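Local coordinates for serine protease pet (Escherichia coli, PDB 4OM9), which probably acts as a secreted serine protease enterotoxin of enteroaggregative E. coli, an autotransporter passenger whose host target is thought to be alpha-fodrin, at residues Lys430-Gly435 with Thr451-Asn456; Asn469-His474 with Phe634-Asp639; Gly615-Tyr620 with Ser642-Gly647. All coordinates share one frame; numbering follows the deposited sequence.

Contact 1 (Lys430-Gly435 with Thr451-Asn456); sequences KLDLNG and TITNSN
Asp-432 of one strand and Thr-453 of the next lie level, paired in parallel and in register. The methyl CG2 of Thr-453 sits between its own backbone N and carbonyl carbon (chi1 -168° places OG1 anti to N), which brings it against Asp-432 CB at 3.9 Å; OG1 bonds to Asp-478. On the same face Lys-430 bends at chi2 and slants across the threonine, NZ coming within 3.9 Å of Thr-453 CB. Backbone bonds hold the rungs: Thr-453 N gives to Leu-431 O at 2.7 Å, and Leu-433 N to Thr-453 O at 3.0 Å. Such stacking of successive coils defines the right-handed beta-helix of autotransporter passengers, and strand 404-408 continues the sheet beyond Lys-430 and Asp-432. Where both strands end, Asp-432, with CG anti to N (chi1 -179°), makes an Asx turn and links the coils. Its OD1 receives Asn-434 N at 2.9 Å and Ser-455 N at 2.9 Å from opposite faces of the carboxylate, while Gln-407 NE2 bonds to OD2. Asn-454 repeats the device: OD1 accepts Gly-435 N at 2.8 Å across the contact and Asn-456 N at 3.1 Å in its own Asx turn, ND2 bonding to Asn-480 O.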
loop_
_atom_site.group_PDB
_atom_site.type_symbol
_atom_site.label_atom_id
_atom_site.label_comp_id
_atom_site.label_asym_id
_atom_site.label_seq_id
_atom_site.Cartn_x
_atom_site.Cartn_y
_atom_site.Cartn_z
ATOM N N LYS A 430 -7.152 16.848 -1.703
ATOM C CA LYS A 430 -7.501 16.317 -3.016
ATOM C C LYS A 430 -7.289 17.328 -4.123
ATOM O O LYS A 430 -7.693 18.490 -3.994
ATOM C CB LYS A 430 -8.959 15.853 -3.050
ATOM C CG LYS A 430 -9.181 14.404 -2.654
ATOM C CD LYS A 430 -10.344 13.798 -3.448
ATOM C CE LYS A 430 -10.376 12.259 -3.296
ATOM N NZ LYS A 430 -11.180 11.549 -4.352
ATOM N N LEU A 431 -6.647 16.881 -5.203
ATOM C CA LEU A 431 -6.598 17.631 -6.458
ATOM C C LEU A 431 -7.501 16.953 -7.482
ATOM O O LEU A 431 -7.225 15.835 -7.913
ATOM C CB LEU A 431 -5.170 17.738 -7.009
ATOM C CG LEU A 431 -5.122 18.384 -8.413
ATOM C CD1 LEU A 431 -5.738 19.797 -8.396
ATOM C CD2 LEU A 431 -3.708 18.446 -8.964
ATOM N N ASP A 432 -8.584 17.635 -7.853
ATOM C CA ASP A 432 -9.537 17.137 -8.851
ATOM C C ASP A 432 -9.264 17.806 -10.197
ATOM O O ASP A 432 -9.547 19.006 -10.384
ATOM C CB ASP A 432 -10.976 17.386 -8.386
ATOM C CG ASP A 432 -12.019 16.867 -9.363
ATOM O OD1 ASP A 432 -11.670 16.191 -10.355
ATOM O OD2 ASP A 432 -13.217 17.128 -9.136
ATOM N N LEU A 433 -8.700 17.034 -11.127
ATOM C CA LEU A 433 -8.322 17.553 -12.442
ATOM C C LEU A 433 -9.564 17.901 -13.224
ATOM O O LEU A 433 -9.498 18.653 -14.190
ATOM C CB LEU A 433 -7.472 16.540 -13.232
ATOM C CG LEU A 433 -6.181 16.063 -12.568
ATOM C CD1 LEU A 433 -5.405 15.159 -13.480
ATOM C CD2 LEU A 433 -5.318 17.213 -12.154
ATOM N N ASN A 434 -10.693 17.335 -12.813
ATOM C CA ASN A 434 -11.997 17.748 -13.319
ATOM C C ASN A 434 -12.063 17.811 -14.855
ATOM O O ASN A 434 -12.508 18.805 -15.437
ATOM C CB ASN A 434 -12.358 19.102 -12.711
ATOM C CG ASN A 434 -13.756 19.544 -13.065
ATOM O OD1 ASN A 434 -14.642 18.701 -13.282
ATOM N ND2 ASN A 434 -13.965 20.871 -13.165
ATOM N N GLY A 435 -11.612 16.745 -15.518
ATOM C CA GLY A 435 -11.670 16.689 -16.970
ATOM C C GLY A 435 -10.472 17.305 -17.671
ATOM O O GLY A 435 -10.319 17.138 -18.877
ATOM N N THR A 451 -4.420 12.857 -2.650
ATOM C CA THR A 451 -4.923 12.114 -3.786
ATOM C C THR A 451 -5.171 13.061 -4.963
ATOM O O THR A 451 -5.684 14.185 -4.803
ATOM C CB THR A 451 -6.217 11.368 -3.450
ATOM O OG1 THR A 451 -6.030 10.611 -2.246
ATOM C CG2 THR A 451 -6.607 10.424 -4.601
ATOM N N ILE A 452 -4.764 12.610 -6.142
ATOM C CA ILE A 452 -5.073 13.304 -7.383
ATOM C C ILE A 452 -6.152 12.497 -8.035
ATOM O O ILE A 452 -6.002 11.298 -8.214
ATOM C CB ILE A 452 -3.845 13.441 -8.282
ATOM C CG1 ILE A 452 -2.817 14.355 -7.597
ATOM C CG2 ILE A 452 -4.242 13.945 -9.673
ATOM C CD1 ILE A 452 -1.486 14.476 -8.319
ATOM N N THR A 453 -7.267 13.139 -8.335
ATOM C CA THR A 453 -8.434 12.432 -8.838
ATOM C C THR A 453 -9.047 13.127 -10.047
ATOM O O THR A 453 -8.538 14.139 -10.530
ATOM C CB THR A 453 -9.516 12.306 -7.751
ATOM O OG1 THR A 453 -10.506 11.365 -8.188
ATOM C CG2 THR A 453 -10.190 13.694 -7.484
ATOM N N ASN A 454 -10.146 12.578 -10.538
ATOM C CA ASN A 454 -10.942 13.278 -11.525
ATOM C C ASN A 454 -12.400 12.867 -11.427
ATOM O O ASN A 454 -12.764 11.756 -11.805
ATOM C CB ASN A 454 -10.425 13.029 -12.930
ATOM C CG ASN A 454 -11.364 13.572 -13.990
ATOM O OD1 ASN A 454 -11.994 14.604 -13.787
ATOM N ND2 ASN A 454 -11.493 12.860 -15.110
ATOM N N SER A 455 -13.222 13.783 -10.914
ATOM C CA SER A 455 -14.619 13.519 -10.613
ATOM C C SER A 455 -15.493 13.601 -11.853
ATOM O O SER A 455 -16.685 13.311 -11.803
ATOM C CB SER A 455 -15.120 14.510 -9.541
ATOM O OG SER A 455 -15.020 15.866 -9.975
ATOM N N ASN A 456 -14.909 14.024 -12.967
ATOM C CA ASN A 456 -15.657 14.114 -14.227
ATOM C C ASN A 456 -15.729 12.741 -14.891
ATOM O O ASN A 456 -14.724 12.223 -15.363
ATOM C CB ASN A 456 -15.014 15.131 -15.173
ATOM C CG ASN A 456 -15.913 15.498 -16.342
ATOM O OD1 ASN A 456 -16.666 14.670 -16.861
ATOM N ND2 ASN A 456 -15.832 16.753 -16.765
HETATM O O HOH W 1 -16.506 17.244 -12.287
#

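Contact 2 (Asn469-His474 with Phe634-Asp639); sequences NNYIYH and FTFRQD
Gln-638 grips Ile-472 by both backbone polar atoms. Its OE1 accepts from Ile-472 N at 2.9 Å in a nearly straight bond, the donor tilted 32° from the plane of the amide carbonyl. Its NE2 gives to Ile-472 O at 3.0 Å, straighter still at 179°, in the carbonyl plane and on a lone pair. One bond accepted and one donated, both to the same residue, fix the rotation of the amide and satisfy a buried peptide N-H and C=O. The chain reaches this point because CG is anti to the backbone N (chi1 -176°) and the side chain stays extended beyond it. NE2 also has a weak bond to Asp-622, whose carboxylate takes the stronger bond from His-474 NE2; the imidazole and the Gln-638 amide stand almost perpendicular.

Farther out, Tyr-471 lies across the glutamine at about a right angle, CD1 being 3.2 Å from OE1 of Gln-638, while its own hydroxyl bonds to Ile-443 O. Phe-636 CZ comes to the edge of the tyrosine ring, 4.5 Å from Tyr-471 CE1, with Tyr-419 meeting the phenylalanine ring. On the side away from Gln-638, strand 471-473 pairs in parallel with 496-498, so the glutamine amide imitates a neighbouring strand: a side-chain stand-in on the opposite edge, offered to a beta-helix coil by a segment from far along the chain.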
loop_
_atom_site.group_PDB
_atom_site.type_symbol
_atom_site.label_atom_id
_atom_site.label_comp_id
_atom_site.label_asym_id
_atom_site.label_seq_id
_atom_site.Cartn_x
_atom_site.Cartn_y
_atom_site.Cartn_z
ATOM N N ASN A 469 14.717 12.115 -12.996
ATOM C CA ASN A 469 15.532 11.500 -11.974
ATOM C C ASN A 469 14.640 10.773 -11.012
ATOM O O ASN A 469 13.413 10.866 -11.109
ATOM C CB ASN A 469 16.364 12.536 -11.225
ATOM C CG ASN A 469 16.947 13.588 -12.140
ATOM O OD1 ASN A 469 16.619 14.779 -12.031
ATOM N ND2 ASN A 469 17.822 13.161 -13.051
ATOM N N ASN A 470 15.268 10.046 -10.091
ATOM C CA ASN A 470 14.556 9.298 -9.077
ATOM C C ASN A 470 13.630 10.202 -8.293
ATOM O O ASN A 470 14.056 11.217 -7.730
ATOM C CB ASN A 470 15.529 8.622 -8.119
ATOM C CG ASN A 470 16.120 7.341 -8.676
ATOM O OD1 ASN A 470 15.833 6.930 -9.808
ATOM N ND2 ASN A 470 16.966 6.711 -7.882
ATOM N N TYR A 471 12.360 9.829 -8.272
ATOM C CA TYR A 471 11.354 10.606 -7.583
ATOM C C TYR A 471 10.266 9.670 -7.059
ATOM O O TYR A 471 9.849 8.721 -7.750
ATOM C CB TYR A 471 10.751 11.684 -8.500
ATOM C CG TYR A 471 9.369 12.084 -8.043
ATOM C CD1 TYR A 471 9.183 12.929 -6.948
ATOM C CD2 TYR A 471 8.248 11.586 -8.679
ATOM C CE1 TYR A 471 7.902 13.268 -6.512
ATOM C CE2 TYR A 471 6.988 11.922 -8.261
ATOM C CZ TYR A 471 6.813 12.759 -7.180
ATOM O OH TYR A 471 5.531 13.056 -6.788
ATOM N N ILE A 472 9.824 9.910 -5.826
ATOM C CA ILE A 472 8.749 9.103 -5.270
ATOM C C ILE A 472 7.486 9.935 -5.051
ATOM O O ILE A 472 7.520 10.935 -4.358
ATOM C CB ILE A 472 9.153 8.444 -3.941
ATOM C CG1 ILE A 472 10.522 7.780 -4.078
ATOM C CG2 ILE A 472 8.095 7.428 -3.523
ATOM C CD1 ILE A 472 10.965 6.985 -2.843
ATOM N N TYR A 473 6.383 9.508 -5.662
ATOM C CA TYR A 473 5.080 10.081 -5.375
ATOM C C TYR A 473 4.518 9.308 -4.198
ATOM O O TYR A 473 4.299 8.087 -4.299
ATOM C CB TYR A 473 4.151 10.009 -6.592
ATOM C CG TYR A 473 2.743 10.506 -6.328
ATOM C CD1 TYR A 473 2.517 11.772 -5.757
ATOM C CD2 TYR A 473 1.634 9.730 -6.672
ATOM C CE1 TYR A 473 1.231 12.228 -5.519
ATOM C CE2 TYR A 473 0.345 10.174 -6.437
ATOM C CZ TYR A 473 0.144 11.427 -5.866
ATOM O OH TYR A 473 -1.144 11.867 -5.624
ATOM N N HIS A 474 4.344 10.008 -3.072
ATOM C CA HIS A 474 3.810 9.429 -1.852
ATOM C C HIS A 474 2.274 9.431 -1.828
ATOM O O HIS A 474 1.668 8.798 -0.970
ATOM C CB HIS A 474 4.317 10.189 -0.625
ATOM C CG HIS A 474 5.769 9.971 -0.292
ATOM N ND1 HIS A 474 6.309 8.725 -0.032
ATOM C CD2 HIS A 474 6.766 10.869 -0.083
ATOM C CE1 HIS A 474 7.592 8.862 0.278
ATOM N NE2 HIS A 474 7.890 10.147 0.255
ATOM N N PHE A 634 5.880 26.121 0.214
ATOM C CA PHE A 634 5.875 26.229 -1.252
ATOM C C PHE A 634 7.214 25.790 -1.775
ATOM O O PHE A 634 7.647 26.206 -2.830
ATOM C CB PHE A 634 5.589 27.663 -1.684
ATOM C CG PHE A 634 4.389 28.264 -1.010
ATOM C CD1 PHE A 634 3.118 27.809 -1.303
ATOM C CD2 PHE A 634 4.530 29.294 -0.098
ATOM C CE1 PHE A 634 2.013 28.361 -0.703
ATOM C CE2 PHE A 634 3.427 29.850 0.507
ATOM C CZ PHE A 634 2.168 29.378 0.209
ATOM N N THR A 635 7.902 25.012 -0.963
ATOM C CA THR A 635 9.158 24.421 -1.359
ATOM C C THR A 635 9.111 22.950 -0.943
ATOM O O THR A 635 8.471 22.593 0.050
ATOM C CB THR A 635 10.346 25.177 -0.727
ATOM O OG1 THR A 635 10.558 26.393 -1.458
ATOM C CG2 THR A 635 11.621 24.348 -0.806
ATOM N N PHE A 636 9.767 22.104 -1.718
ATOM C CA PHE A 636 9.675 20.663 -1.557
ATOM C C PHE A 636 11.057 20.055 -1.526
ATOM O O PHE A 636 11.920 20.424 -2.324
ATOM C CB PHE A 636 8.852 20.080 -2.693
ATOM C CG PHE A 636 8.823 18.588 -2.738
ATOM C CD1 PHE A 636 7.866 17.876 -2.026
ATOM C CD2 PHE A 636 9.727 17.898 -3.528
ATOM C CE1 PHE A 636 7.828 16.498 -2.108
ATOM C CE2 PHE A 636 9.695 16.516 -3.605
ATOM C CZ PHE A 636 8.748 15.815 -2.901
ATOM N N ARG A 637 11.252 19.128 -0.594
ATOM C CA ARG A 637 12.517 18.429 -0.417
ATOM C C ARG A 637 12.274 16.924 -0.561
ATOM O O ARG A 637 11.202 16.419 -0.200
ATOM C CB ARG A 637 13.128 18.770 0.958
ATOM C CG ARG A 637 12.780 17.765 2.071
ATOM C CD ARG A 637 12.203 18.343 3.366
ATOM N NE ARG A 637 13.229 18.724 4.336
ATOM C CZ ARG A 637 13.029 18.852 5.649
ATOM N NH1 ARG A 637 11.844 18.599 6.191
ATOM N NH2 ARG A 637 14.031 19.220 6.430
ATOM N N GLN A 638 13.245 16.206 -1.122
ATOM C CA GLN A 638 13.175 14.745 -1.166
ATOM C C GLN A 638 14.578 14.170 -1.273
ATOM O O GLN A 638 15.419 14.705 -1.981
ATOM C CB GLN A 638 12.296 14.250 -2.329
ATOM C CG GLN A 638 12.108 12.712 -2.353
ATOM C CD GLN A 638 10.976 12.242 -3.285
ATOM O OE1 GLN A 638 11.152 12.116 -4.509
ATOM N NE2 GLN A 638 9.819 11.955 -2.699
ATOM N N ASP A 639 14.828 13.097 -0.529
ATOM C CA ASP A 639 16.120 12.423 -0.534
ATOM C C ASP A 639 15.882 10.927 -0.492
ATOM O O ASP A 639 15.353 10.390 0.477
ATOM C CB ASP A 639 16.989 12.855 0.650
ATOM C CG ASP A 639 18.431 12.396 0.511
ATOM O OD1 ASP A 639 18.738 11.660 -0.444
ATOM O OD2 ASP A 639 19.265 12.775 1.351
#

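Contact 3 (Gly615-Tyr620 with Ser642-Gly647); sequences GDKTAY and SGDSIG
Thr-618 to Tyr-620 and Ser-642 to Asp-644 form a two-stranded antiparallel ribbon, set off from the parallel coils of the beta-helix and joined to them, at the Lys-617/Ser-645 end, through strands 611-614 and 649-652. Ala-619 and Gly-643 are its hydrogen-bonded pair: Ala-619 N gives to Gly-643 O at 3.1 Å, whereas the return bond from Gly-643 N is weak. Just past the strand end, Ser-645 N gives to Lys-617 O at 2.8 Å.

Asp-616 forms an Asx turn, OD1 taking Thr-618 N from above the carboxylate plane. A water donates to Asp-616 O and Ser-645 O, tying the two segments together where they diverge. On one face the Tyr-620 ring runs by Ser-642, Tyr-620 CD2 lying 3.5 Å from Ser-642 CB, and Thr-618 CG2 adds a methyl contact to the same carbon at 4.0 Å. On the other face Ala-619 CB meets Ser-645 CB at 4.1 Å, both touching Trp-576; the serine hydroxyl bonds to Leu-571 O and Arg-597.

Lys-617 and Asp-644 run side by side, pointing the same way: Lys-617 CG lies between the backbone N and the carbonyl carbon (chi1 86°), which lays its methylenes along Asp-644 OD1. Lys-617 NZ stays 5.1 Å from Asp-644 OD1, so any attraction is probably weak and solvent-screened, and the ribbon is held by backbone bonds and small apolar contacts instead of a salt bridge.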
loop_
_atom_site.group_PDB
_atom_site.type_symbol
_atom_site.label_atom_id
_atom_site.label_comp_id
_atom_site.label_asym_id
_atom_site.label_seq_id
_atom_site.Cartn_x
_atom_site.Cartn_y
_atom_site.Cartn_z
ATOM N N GLY A 615 8.240 -8.814 -8.065
ATOM C CA GLY A 615 8.908 -9.205 -6.837
ATOM C C GLY A 615 10.367 -8.786 -6.851
ATOM O O GLY A 615 11.239 -9.539 -6.431
ATOM N N ASP A 616 10.626 -7.593 -7.365
ATOM C CA ASP A 616 11.960 -6.993 -7.379
ATOM C C ASP A 616 12.441 -6.709 -5.960
ATOM O O ASP A 616 11.658 -6.277 -5.109
ATOM C CB ASP A 616 11.952 -5.686 -8.202
ATOM C CG ASP A 616 13.353 -5.131 -8.441
ATOM O OD1 ASP A 616 14.289 -5.507 -7.714
ATOM O OD2 ASP A 616 13.532 -4.327 -9.371
ATOM N N LYS A 617 13.738 -6.898 -5.738
ATOM C CA LYS A 617 14.319 -6.828 -4.402
ATOM C C LYS A 617 14.653 -5.415 -3.983
ATOM O O LYS A 617 14.897 -5.152 -2.804
ATOM C CB LYS A 617 15.588 -7.668 -4.335
ATOM C CG LYS A 617 16.827 -6.916 -4.787
ATOM C CD LYS A 617 17.760 -7.785 -5.619
ATOM C CE LYS A 617 18.032 -9.125 -4.955
ATOM N NZ LYS A 617 18.641 -10.080 -5.928
ATOM N N THR A 618 14.685 -4.505 -4.950
ATOM C CA THR A 618 15.091 -3.144 -4.665
ATOM C C THR A 618 13.889 -2.296 -4.288
ATOM O O THR A 618 12.926 -2.169 -5.046
ATOM C CB THR A 618 15.813 -2.518 -5.854
ATOM O OG1 THR A 618 16.843 -3.408 -6.299
ATOM C CG2 THR A 618 16.431 -1.182 -5.460
ATOM N N ALA A 619 13.943 -1.736 -3.090
ATOM C CA ALA A 619 12.882 -0.856 -2.626
ATOM C C ALA A 619 13.460 0.519 -2.322
ATOM O O ALA A 619 14.661 0.663 -2.085
ATOM C CB ALA A 619 12.184 -1.446 -1.412
ATOM N N TYR A 620 12.599 1.529 -2.365
ATOM C CA TYR A 620 13.032 2.911 -2.188
ATOM C C TYR A 620 12.394 3.552 -0.966
ATOM O O TYR A 620 11.223 3.333 -0.671
ATOM C CB TYR A 620 12.713 3.734 -3.442
ATOM C CG TYR A 620 13.362 3.158 -4.694
ATOM C CD1 TYR A 620 12.833 2.029 -5.310
ATOM C CD2 TYR A 620 14.507 3.734 -5.245
ATOM C CE1 TYR A 620 13.419 1.489 -6.432
ATOM C CE2 TYR A 620 15.098 3.198 -6.373
ATOM C CZ TYR A 620 14.541 2.079 -6.962
ATOM O OH TYR A 620 15.095 1.517 -8.073
ATOM N N SER A 642 17.887 3.575 -1.654
ATOM C CA SER A 642 17.395 2.292 -2.089
ATOM C C SER A 642 18.359 1.199 -1.666
ATOM O O SER A 642 19.519 1.459 -1.365
ATOM C CB SER A 642 17.190 2.283 -3.602
ATOM O OG SER A 642 18.375 2.662 -4.277
ATOM N N GLY A 643 17.859 -0.027 -1.640
ATOM C CA GLY A 643 18.659 -1.180 -1.303
ATOM C C GLY A 643 17.765 -2.400 -1.277
ATOM O O GLY A 643 16.558 -2.305 -1.482
ATOM N N ASP A 644 18.361 -3.553 -1.034
ATOM C CA ASP A 644 17.599 -4.770 -0.898
ATOM C C ASP A 644 16.609 -4.667 0.255
ATOM O O ASP A 644 16.959 -4.246 1.368
ATOM C CB ASP A 644 18.537 -5.955 -0.681
ATOM C CG ASP A 644 19.435 -6.215 -1.878
ATOM O OD1 ASP A 644 19.012 -5.936 -3.017
ATOM O OD2 ASP A 644 20.570 -6.698 -1.682
ATOM N N SER A 645 15.367 -5.041 -0.012
ATOM C CA SER A 645 14.384 -5.171 1.051
ATOM C C SER A 645 13.300 -6.080 0.548
ATOM O O SER A 645 12.425 -5.661 -0.209
ATOM C CB SER A 645 13.797 -3.818 1.472
ATOM O OG SER A 645 12.959 -3.973 2.608
ATOM N N ILE A 646 13.361 -7.327 0.988
ATOM C CA ILE A 646 12.539 -8.378 0.422
ATOM C C ILE A 646 11.264 -8.515 1.237
ATOM O O ILE A 646 11.305 -8.522 2.461
ATOM C CB ILE A 646 13.326 -9.715 0.370
ATOM C CG1 ILE A 646 14.588 -9.529 -0.478
ATOM C CG2 ILE A 646 12.462 -10.855 -0.166
ATOM C CD1 ILE A 646 15.844 -10.131 0.127
ATOM N N GLY A 647 10.135 -8.581 0.540
ATOM C CA GLY A 647 8.837 -8.744 1.162
ATOM C C GLY A 647 7.850 -9.244 0.127
ATOM O O GLY A 647 8.142 -9.251 -1.067
HETATM O O HOH W 2 11.334 -4.836 -2.727
#

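How the contacts relate
Three ways of joining strands appear along one beta-helical passenger. Contact 1 stacks successive coils in parallel; contact 3 is an antiparallel ribbon outside those coils; contact 2 lies between, where the same excursion from the beta-helix, residues 615-647, comes back onto a coil. Contact 1 closes before the others open, whereas contacts 2 and 3 alternate along the chain, strand 635-636 leading into 640-644. Centres of contacts 1 and 2 are about 21 Å apart, those of 2 and 3 about 19 Å. Tyr-473 OH packs on Ile-452 CG1, and Ile-472 CD1 on Tyr-620 CB, making strand 471-473 the bridge; contacts 1 and 3 do not touch.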